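Local structure of endosialidase (Enterobacteria phage phi92, 4HIZ) at residues 409-414 / 520-525; 465-470 / 494-499; 607-612 / 631-636. The protein hydrolyses sialic acid polymers, probably cutting alpha2,8 and alpha2,9 linkages within the chain, as a trimeric endosialidase of bacteriophage phi92. All blocks are in the same frame, centred on the assembly; numbering follows the deposited sequence.

How the interactions relate
Interactions 1 and 2 belong to the catalytic beta-propeller, while interaction 3 lies in the C-terminal part of the chain, related to phage fibres. Segments 465-470 and 494-499 fall between the two strands of interaction 1 in sequence, and 607-612 with 631-636 follow later. The centres of interactions 1 and 2 are about 28 Å apart, nearest atoms about 5 Å; interaction 3 is about 68 Å and 48 Å from them, centre to centre. Interaction 1 joins propeller strands 407-413 and 516-523 in the interior, interaction 2 joins loops beside a bound sialic acid, and interaction 3 fastens the turn after strand 626-630 to the lead-in of strand 610-614. Interactions 2 and 3 both touch the third subunit.

Interaction 1. Residues 409-414 / 520-525; sequences YIFGTE and YRLKIT
L522 sets its CD2 methyl against the ring of Y409, 3.7 Å from CE2 of Y409, and the two side chains cross at about a right angle. With its CG anti to the backbone N (chi1 175°), the branch point stands nearer this ring than CB does. I524 adds to the same ring from just beyond the strand end: its CG2 lies over one face of Y409, 4.3 Å from CZ. The L522 methyl also reaches F411, where CD2 lies at the ring edge, near the ring plane, 4.5 Å from CZ of F411. Two residues along, Y520 and F411 meet ring to ring, CD2 of Y520 being 4.2 Å from CE2 of F411, again with the side chains crossed at about a right angle.

Polar linkage is left to a water, which lies 2.6 Å from OH of Y409 and donates to O of I524 at 3.1 Å. The same hydroxyl is hydrogen-bonded to K440.

The strands run in nearly opposite directions (159°), and an axis separation of 11.7 Å places them in two sheets packed face to face, joined through side chains. Such interdigitation between successive sheets is characteristic of a beta-propeller. M438 of strand 435-442 touches Y409, F411 and L522, F411 stacks on Y486, and L484 of strand 483-490 packs against F411 and I524, while strand 401-404 brings V404 to Y409 and I524.

Interaction 2. Residues 465-470 / 494-499; sequences GHIVNS and LSPWSI
H466 and S495 make the direct polar link: ND1 of H466 is hydrogen-bonded to OG of S495 at 2.8 Å. The serine oxygen sits at the edge of the imidazole, near its plane. CH2 of W497 approaches the same ring edge, 3.9 Å from CE1 of H466, and the two rings form an offset edge-to-face pair in which the imidazole edge is turned to the indole face. Their centroids are 5.4 Å apart and the planes meet at 62°. A second, apolar patch lies beside this pair, where CG2 of I467 is 3.9 Å from CB of S498 and also touches the P496 ring.

The next shell fixes these groups. OG of S495 is anti to its own backbone N (chi1 -178°) and accepts from N of W497 at 3.0 Å, an ST turn; the same oxygen lies 3.5 Å above the indole plane of W497, over its centre. A water donates to O of H466 and accepts from N of I499, tying the two backbones together. Farther out, the third subunit packs against both rings: Y185 of that subunit meets the H466 ring, its W267 packs edge-to-face with W497, and its D94 makes a weak hydrogen bond to NE2 of H466.

S498 and I499 touch a bound N-acetylneuraminic acid, and OG of S498 is held by K505. The serine hydroxyl of S495 thus links imidazole to turn, and its bond to H466, with the water bridge from O of H466 to N of I499, ties the glycan-contacting loop to its partner loop.

Interaction 3. Residues 607-612 / 631-636; sequences SEQRLI and GSNHTY
Q609 reaches across to the turn 631-634 with its side chain extended. CB leads to CG, anti to the backbone N (chi1 -174°), which passes 4.1 Å from CA of G631. CD is close to that same glycine carbon, and the tip then divides. OE1 takes two hydrogen bonds from N633: its backbone N at 3.1 Å, nearly along the C=O axis, and ND2 at 3.0 Å, from above the carbonyl plane of the Q609 amide by 43°. The two amide planes stand 47° apart. NE2 is hydrogen-bonded to O of K599, so both ends of the amide are held.

The turn gripped here is a type I beta turn from G631 to H634, which leads out of strand 626-630. That strand pairs antiparallel with 610-614, and the sheet runs on across the interface through a parallel pairing with a strand of the third subunit. Two main-chain bonds add to this: N of G631 donates to O of Q609 at 2.8 Å, and N of T635 to O of S607.

The imidazole of H634 lies under this second carbonyl, with O of S607 3.4 Å above its plane and offset toward the rim; Y630 also stacks with it. ND1 of H634 accepts from N of Y636 in the ring plane. R610 bends back to E608, its NH1 meeting O and OE1 of E608 at 2.9 Å, the latter as a salt bridge.

Interaction 1. Residues 409-414 / 520-525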
loop_
_atom_site.group_PDB
_atom_site.type_symbol
_atom_site.label_atom_id
_atom_site.label_comp_id
_atom_site.label_asym_id
_atom_site.label_seq_id
_atom_site.Cartn_x
_atom_site.Cartn_y
_atom_site.Cartn_z
ATOM N N TYR A 409 34.725 11.685 2.285
ATOM C CA TYR A 409 34.060 10.754 1.349
ATOM C C TYR A 409 33.144 11.611 0.489
ATOM O O TYR A 409 32.170 12.196 1.001
ATOM C CB TYR A 409 33.227 9.722 2.107
ATOM C CG TYR A 409 34.002 8.633 2.779
ATOM C CD1 TYR A 409 34.667 8.857 3.970
ATOM C CD2 TYR A 409 34.014 7.349 2.256
ATOM C CE1 TYR A 409 35.343 7.830 4.596
ATOM C CE2 TYR A 409 34.683 6.339 2.876
ATOM C CZ TYR A 409 35.341 6.580 4.050
ATOM O OH TYR A 409 36.018 5.559 4.685
ATOM N N ILE A 410 33.479 11.713 -0.807
ATOM C CA ILE A 410 32.829 12.643 -1.731
ATOM C C ILE A 410 32.115 11.860 -2.837
ATOM O O ILE A 410 32.729 10.975 -3.419
ATOM C CB ILE A 410 33.872 13.593 -2.376
ATOM C CG1 ILE A 410 34.619 14.343 -1.263
ATOM C CG2 ILE A 410 33.170 14.574 -3.321
ATOM C CD1 ILE A 410 35.795 15.190 -1.779
ATOM N N PHE A 411 30.861 12.217 -3.114
ATOM C CA PHE A 411 30.003 11.457 -4.034
ATOM C C PHE A 411 29.513 12.363 -5.151
ATOM O O PHE A 411 29.252 13.548 -4.943
ATOM C CB PHE A 411 28.769 10.917 -3.288
ATOM C CG PHE A 411 29.088 9.883 -2.243
ATOM C CD1 PHE A 411 29.587 10.270 -0.985
ATOM C CD2 PHE A 411 28.952 8.547 -2.520
ATOM C CE1 PHE A 411 29.885 9.324 -0.021
ATOM C CE2 PHE A 411 29.235 7.567 -1.534
ATOM C CZ PHE A 411 29.696 7.945 -0.291
ATOM N N GLY A 412 29.290 11.783 -6.321
ATOM C CA GLY A 412 28.641 12.493 -7.405
ATOM C C GLY A 412 28.045 11.461 -8.351
ATOM O O GLY A 412 28.373 10.270 -8.267
ATOM N N THR A 413 27.144 11.924 -9.193
ATOM C CA THR A 413 26.464 11.020 -10.146
ATOM C C THR A 413 26.349 11.731 -11.469
ATOM O O THR A 413 25.916 12.881 -11.503
ATOM C CB THR A 413 25.049 10.704 -9.631
ATOM O OG1 THR A 413 25.130 10.116 -8.321
ATOM C CG2 THR A 413 24.296 9.744 -10.568
ATOM N N GLU A 414 26.653 11.048 -12.578
ATOM C CA GLU A 414 26.411 11.705 -13.869
ATOM C C GLU A 414 24.885 11.676 -14.180
ATOM O O GLU A 414 24.142 10.850 -13.645
ATOM C CB GLU A 414 27.248 11.067 -14.987
ATOM C CG GLU A 414 26.880 9.575 -15.183
ATOM C CD GLU A 414 27.815 8.838 -16.149
ATOM O OE1 GLU A 414 28.702 9.481 -16.768
ATOM O OE2 GLU A 414 27.647 7.592 -16.306
ATOM N N TYR A 520 22.543 5.150 -0.564
ATOM C CA TYR A 520 23.674 4.240 -0.556
ATOM C C TYR A 520 24.252 4.306 0.850
ATOM O O TYR A 520 24.757 5.375 1.289
ATOM C CB TYR A 520 24.726 4.683 -1.574
ATOM C CG TYR A 520 25.902 3.755 -1.655
ATOM C CD1 TYR A 520 25.850 2.588 -2.438
ATOM C CD2 TYR A 520 27.078 4.029 -0.950
ATOM C CE1 TYR A 520 26.971 1.725 -2.510
ATOM C CE2 TYR A 520 28.183 3.184 -1.029
ATOM C CZ TYR A 520 28.138 2.057 -1.810
ATOM O OH TYR A 520 29.275 1.254 -1.864
ATOM N N ARG A 521 24.149 3.196 1.587
ATOM C CA ARG A 521 24.538 3.174 3.000
ATOM C C ARG A 521 25.878 2.433 3.081
ATOM O O ARG A 521 25.976 1.241 2.710
ATOM C CB ARG A 521 23.483 2.438 3.833
ATOM C CG ARG A 521 23.857 2.423 5.315
ATOM C CD ARG A 521 22.790 1.693 6.195
ATOM N NE ARG A 521 22.889 0.237 6.126
ATOM C CZ ARG A 521 22.248 -0.567 6.982
ATOM N NH1 ARG A 521 21.405 -0.057 7.872
ATOM N NH2 ARG A 521 22.401 -1.892 6.907
ATOM N N LEU A 522 26.897 3.159 3.540
ATOM C CA LEU A 522 28.290 2.713 3.518
ATOM C C LEU A 522 28.844 2.559 4.938
ATOM O O LEU A 522 28.785 3.507 5.769
ATOM C CB LEU A 522 29.166 3.741 2.747
ATOM C CG LEU A 522 30.672 3.431 2.765
ATOM C CD1 LEU A 522 30.979 2.159 1.981
ATOM C CD2 LEU A 522 31.446 4.607 2.120
ATOM N N LYS A 523 29.398 1.388 5.246
ATOM C CA LYS A 523 30.050 1.163 6.552
ATOM C C LYS A 523 31.307 2.021 6.699
ATOM O O LYS A 523 32.194 1.995 5.840
ATOM C CB LYS A 523 30.390 -0.333 6.686
ATOM C CG LYS A 523 31.243 -0.710 7.889
ATOM C CD LYS A 523 31.284 -2.246 7.969
ATOM C CE LYS A 523 32.070 -2.752 9.165
ATOM N NZ LYS A 523 33.447 -2.222 9.142
ATOM N N ILE A 524 31.389 2.783 7.793
ATOM C CA ILE A 524 32.517 3.694 7.974
ATOM C C ILE A 524 33.271 3.500 9.306
ATOM O O ILE A 524 34.264 4.181 9.550
ATOM C CB ILE A 524 32.098 5.212 7.856
ATOM C CG1 ILE A 524 30.953 5.510 8.840
ATOM C CG2 ILE A 524 31.800 5.577 6.357
ATOM C CD1 ILE A 524 30.625 6.958 9.040
ATOM N N THR A 525 32.811 2.587 10.157
ATOM C CA THR A 525 33.545 2.226 11.387
ATOM C C THR A 525 33.428 0.719 11.582
ATOM O O THR A 525 32.665 0.063 10.857
ATOM C CB THR A 525 32.957 2.874 12.698
ATOM O OG1 THR A 525 31.701 2.255 13.029
ATOM C CG2 THR A 525 32.772 4.365 12.575
HETATM O O HOH W 1 35.990 5.195 7.219
#

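Interaction 2. Residues 465-470 / 494-499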
loop_
_atom_site.group_PDB
_atom_site.type_symbol
_atom_site.label_atom_id
_atom_site.label_comp_id
_atom_site.label_asym_id
_atom_site.label_seq_id
_atom_site.Cartn_x
_atom_site.Cartn_y
_atom_site.Cartn_z
ATOM N N GLY A 465 15.004 8.937 -20.207
ATOM C CA GLY A 465 15.303 9.283 -21.599
ATOM C C GLY A 465 14.258 10.011 -22.433
ATOM O O GLY A 465 14.622 10.544 -23.483
ATOM N N HIS A 466 12.983 10.066 -22.032
ATOM C CA HIS A 466 11.985 10.701 -22.913
ATOM C C HIS A 466 11.796 12.188 -22.655
ATOM O O HIS A 466 10.990 12.835 -23.329
ATOM C CB HIS A 466 10.614 10.027 -22.841
ATOM C CG HIS A 466 10.585 8.618 -23.350
ATOM N ND1 HIS A 466 9.412 7.897 -23.409
ATOM C CD2 HIS A 466 11.553 7.811 -23.866
ATOM C CE1 HIS A 466 9.653 6.700 -23.925
ATOM N NE2 HIS A 466 10.944 6.611 -24.193
ATOM N N ILE A 467 12.544 12.730 -21.700
ATOM C CA ILE A 467 12.721 14.194 -21.574
ATOM C C ILE A 467 14.197 14.469 -21.331
ATOM O O ILE A 467 14.948 13.575 -20.913
ATOM C CB ILE A 467 11.849 14.865 -20.465
ATOM C CG1 ILE A 467 12.282 14.447 -19.042
ATOM C CG2 ILE A 467 10.352 14.612 -20.684
ATOM C CD1 ILE A 467 11.493 15.202 -17.974
ATOM N N VAL A 468 14.617 15.699 -21.623
ATOM C CA VAL A 468 16.032 16.031 -21.570
ATOM C C VAL A 468 16.503 16.079 -20.120
ATOM O O VAL A 468 17.658 15.749 -19.842
ATOM C CB VAL A 468 16.331 17.386 -22.265
ATOM C CG1 VAL A 468 15.762 18.557 -21.443
ATOM C CG2 VAL A 468 17.830 17.528 -22.459
ATOM N N ASN A 469 15.592 16.395 -19.192
ATOM C CA ASN A 469 16.005 16.608 -17.809
ATOM C C ASN A 469 16.256 15.269 -17.115
ATOM O O ASN A 469 15.574 14.274 -17.385
ATOM C CB ASN A 469 14.918 17.316 -17.005
ATOM C CG ASN A 469 14.369 18.507 -17.690
ATOM O OD1 ASN A 469 13.277 18.453 -18.293
ATOM N ND2 ASN A 469 15.116 19.594 -17.648
ATOM N N SER A 470 17.222 15.268 -16.206
ATOM C CA SER A 470 17.536 14.089 -15.400
ATOM C C SER A 470 17.492 14.401 -13.920
ATOM O O SER A 470 18.012 15.432 -13.466
ATOM C CB SER A 470 18.929 13.575 -15.764
ATOM O OG SER A 470 19.275 12.459 -14.951
ATOM N N LEU A 494 10.198 3.717 -17.026
ATOM C CA LEU A 494 8.786 4.034 -17.316
ATOM C C LEU A 494 8.618 5.513 -17.635
ATOM O O LEU A 494 8.892 6.403 -16.810
ATOM C CB LEU A 494 7.884 3.665 -16.133
ATOM C CG LEU A 494 8.014 2.191 -15.726
ATOM C CD1 LEU A 494 7.184 1.892 -14.478
ATOM C CD2 LEU A 494 7.592 1.279 -16.854
ATOM N N SER A 495 8.197 5.775 -18.864
ATOM C CA SER A 495 8.094 7.156 -19.361
ATOM C C SER A 495 7.040 7.983 -18.637
ATOM O O SER A 495 5.988 7.477 -18.259
ATOM C CB SER A 495 7.691 7.089 -20.834
ATOM O OG SER A 495 7.631 8.434 -21.355
ATOM N N PRO A 496 7.283 9.299 -18.486
ATOM C CA PRO A 496 6.233 10.198 -17.986
ATOM C C PRO A 496 5.252 10.656 -19.086
ATOM O O PRO A 496 4.226 11.296 -18.795
ATOM C CB PRO A 496 7.045 11.425 -17.513
ATOM C CG PRO A 496 8.246 11.456 -18.485
ATOM C CD PRO A 496 8.576 9.988 -18.732
ATOM N N TRP A 497 5.578 10.346 -20.345
ATOM C CA TRP A 497 4.698 10.722 -21.493
ATOM C C TRP A 497 4.460 12.245 -21.586
ATOM O O TRP A 497 3.372 12.695 -21.937
ATOM C CB TRP A 497 3.362 9.905 -21.495
ATOM C CG TRP A 497 3.700 8.454 -21.574
ATOM C CD1 TRP A 497 3.510 7.502 -20.602
ATOM C CD2 TRP A 497 4.420 7.812 -22.639
ATOM N NE1 TRP A 497 4.044 6.300 -21.021
ATOM C CE2 TRP A 497 4.607 6.463 -22.264
ATOM C CE3 TRP A 497 4.906 8.250 -23.884
ATOM C CZ2 TRP A 497 5.302 5.564 -23.054
ATOM C CZ3 TRP A 497 5.599 7.349 -24.681
ATOM C CH2 TRP A 497 5.782 6.018 -24.270
ATOM N N SER A 498 5.455 13.049 -21.213
ATOM C CA SER A 498 5.329 14.488 -21.440
ATOM C C SER A 498 5.232 14.738 -22.944
ATOM O O SER A 498 4.502 15.642 -23.379
ATOM C CB SER A 498 6.549 15.218 -20.855
ATOM O OG SER A 498 6.588 15.002 -19.434
ATOM N N ILE A 499 5.959 13.940 -23.730
ATOM C CA ILE A 499 5.746 13.857 -25.190
ATOM C C ILE A 499 4.885 12.606 -25.366
ATOM O O ILE A 499 5.351 11.482 -25.141
ATOM C CB ILE A 499 7.065 13.703 -25.950
ATOM C CG1 ILE A 499 8.046 14.814 -25.542
ATOM C CG2 ILE A 499 6.828 13.704 -27.472
ATOM C CD1 ILE A 499 7.553 16.242 -25.874
HETATM O O HOH W 2 8.075 12.374 -22.431
#

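Interaction 3. Residues 607-612 / 631-636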
loop_
_atom_site.group_PDB
_atom_site.type_symbol
_atom_site.label_atom_id
_atom_site.label_comp_id
_atom_site.label_asym_id
_atom_site.label_seq_id
_atom_site.Cartn_x
_atom_site.Cartn_y
_atom_site.Cartn_z
ATOM N N SER A 607 -35.847 7.994 -18.907
ATOM C CA SER A 607 -37.185 8.451 -18.553
ATOM C C SER A 607 -37.490 8.309 -17.057
ATOM O O SER A 607 -38.534 8.763 -16.606
ATOM C CB SER A 607 -38.239 7.692 -19.372
ATOM O OG SER A 607 -38.208 6.317 -19.019
ATOM N N GLU A 608 -36.580 7.685 -16.300
ATOM C CA GLU A 608 -36.747 7.554 -14.848
ATOM C C GLU A 608 -36.077 8.684 -14.076
ATOM O O GLU A 608 -36.265 8.784 -12.850
ATOM C CB GLU A 608 -36.117 6.252 -14.340
ATOM C CG GLU A 608 -36.810 4.999 -14.897
ATOM C CD GLU A 608 -38.115 4.676 -14.179
ATOM O OE1 GLU A 608 -38.235 4.911 -12.970
ATOM O OE2 GLU A 608 -39.031 4.148 -14.828
ATOM N N GLN A 609 -35.302 9.514 -14.769
ATOM C CA GLN A 609 -34.357 10.435 -14.099
ATOM C C GLN A 609 -34.977 11.255 -12.964
ATOM O O GLN A 609 -35.844 12.119 -13.199
ATOM C CB GLN A 609 -33.739 11.416 -15.098
ATOM C CG GLN A 609 -32.650 12.287 -14.445
ATOM C CD GLN A 609 -32.164 13.376 -15.397
ATOM O OE1 GLN A 609 -32.927 13.858 -16.238
ATOM N NE2 GLN A 609 -30.897 13.760 -15.274
ATOM N N ARG A 610 -34.492 11.008 -11.743
ATOM C CA ARG A 610 -34.957 11.785 -10.598
ATOM C C ARG A 610 -34.072 11.527 -9.391
ATOM O O ARG A 610 -33.368 10.502 -9.301
ATOM C CB ARG A 610 -36.406 11.405 -10.258
ATOM C CG ARG A 610 -36.576 9.946 -9.737
ATOM C CD ARG A 610 -38.052 9.585 -9.821
ATOM N NE ARG A 610 -38.414 8.288 -9.232
ATOM C CZ ARG A 610 -38.296 7.122 -9.855
ATOM N NH1 ARG A 610 -37.755 7.037 -11.088
ATOM N NH2 ARG A 610 -38.736 6.025 -9.239
ATOM N N LEU A 611 -34.126 12.478 -8.473
ATOM C CA LEU A 611 -33.429 12.361 -7.198
ATOM C C LEU A 611 -34.495 12.165 -6.118
ATOM O O LEU A 611 -35.479 12.911 -6.082
ATOM C CB LEU A 611 -32.620 13.655 -6.930
ATOM C CG LEU A 611 -31.820 13.655 -5.605
ATOM C CD1 LEU A 611 -30.726 12.572 -5.561
ATOM C CD2 LEU A 611 -31.205 15.052 -5.303
ATOM N N ILE A 612 -34.318 11.163 -5.250
ATOM C CA ILE A 612 -35.325 10.882 -4.204
ATOM C C ILE A 612 -34.667 11.077 -2.833
ATOM O O ILE A 612 -33.723 10.370 -2.476
ATOM C CB ILE A 612 -35.897 9.444 -4.272
ATOM C CG1 ILE A 612 -36.398 9.154 -5.699
ATOM C CG2 ILE A 612 -37.034 9.297 -3.230
ATOM C CD1 ILE A 612 -36.848 7.678 -5.867
ATOM N N GLY A 631 -35.919 14.952 -13.190
ATOM C CA GLY A 631 -35.022 15.573 -14.154
ATOM C C GLY A 631 -35.740 15.920 -15.451
ATOM O O GLY A 631 -36.899 15.536 -15.693
ATOM N N SER A 632 -35.003 16.600 -16.318
ATOM C CA SER A 632 -35.503 16.988 -17.637
ATOM C C SER A 632 -35.733 15.801 -18.572
ATOM O O SER A 632 -36.470 15.924 -19.571
ATOM C CB SER A 632 -34.519 17.985 -18.257
ATOM O OG SER A 632 -33.252 17.370 -18.474
ATOM N N ASN A 633 -35.106 14.667 -18.266
ATOM C CA ASN A 633 -35.299 13.473 -19.116
ATOM C C ASN A 633 -36.445 12.593 -18.653
ATOM O O ASN A 633 -36.823 11.659 -19.353
ATOM C CB ASN A 633 -34.027 12.626 -19.175
ATOM C CG ASN A 633 -32.906 13.330 -19.865
ATOM O OD1 ASN A 633 -32.820 13.290 -21.075
ATOM N ND2 ASN A 633 -32.049 14.000 -19.110
ATOM N N HIS A 634 -37.028 12.901 -17.493
ATOM C CA HIS A 634 -38.102 12.081 -16.974
ATOM C C HIS A 634 -39.323 12.086 -17.923
ATOM O O HIS A 634 -39.554 13.063 -18.634
ATOM C CB HIS A 634 -38.537 12.626 -15.606
ATOM C CG HIS A 634 -39.378 11.669 -14.828
ATOM N ND1 HIS A 634 -40.730 11.509 -15.051
ATOM C CD2 HIS A 634 -39.056 10.816 -13.824
ATOM C CE1 HIS A 634 -41.199 10.583 -14.227
ATOM N NE2 HIS A 634 -40.204 10.159 -13.463
ATOM N N THR A 635 -40.095 11.005 -17.935
ATOM C CA THR A 635 -41.376 10.997 -18.647
ATOM C C THR A 635 -42.218 12.265 -18.428
ATOM O O THR A 635 -42.850 12.779 -19.373
ATOM C CB THR A 635 -42.210 9.794 -18.184
ATOM O OG1 THR A 635 -41.477 8.609 -18.468
ATOM C CG2 THR A 635 -43.567 9.744 -18.894
ATOM N N TYR A 636 -42.237 12.743 -17.178
ATOM C CA TYR A 636 -42.898 13.997 -16.821
ATOM C C TYR A 636 -41.809 14.958 -16.354
ATOM O O TYR A 636 -41.495 15.041 -15.170
ATOM C CB TYR A 636 -43.921 13.753 -15.707
ATOM C CG TYR A 636 -44.927 12.696 -16.093
ATOM C CD1 TYR A 636 -45.933 12.981 -17.006
ATOM C CD2 TYR A 636 -44.874 11.419 -15.544
ATOM C CE1 TYR A 636 -46.872 12.014 -17.373
ATOM C CE2 TYR A 636 -45.807 10.440 -15.915
ATOM C CZ TYR A 636 -46.799 10.747 -16.825
ATOM O OH TYR A 636 -47.717 9.783 -17.189
HETATM O O HOH W 3 -40.704 7.260 -15.674
#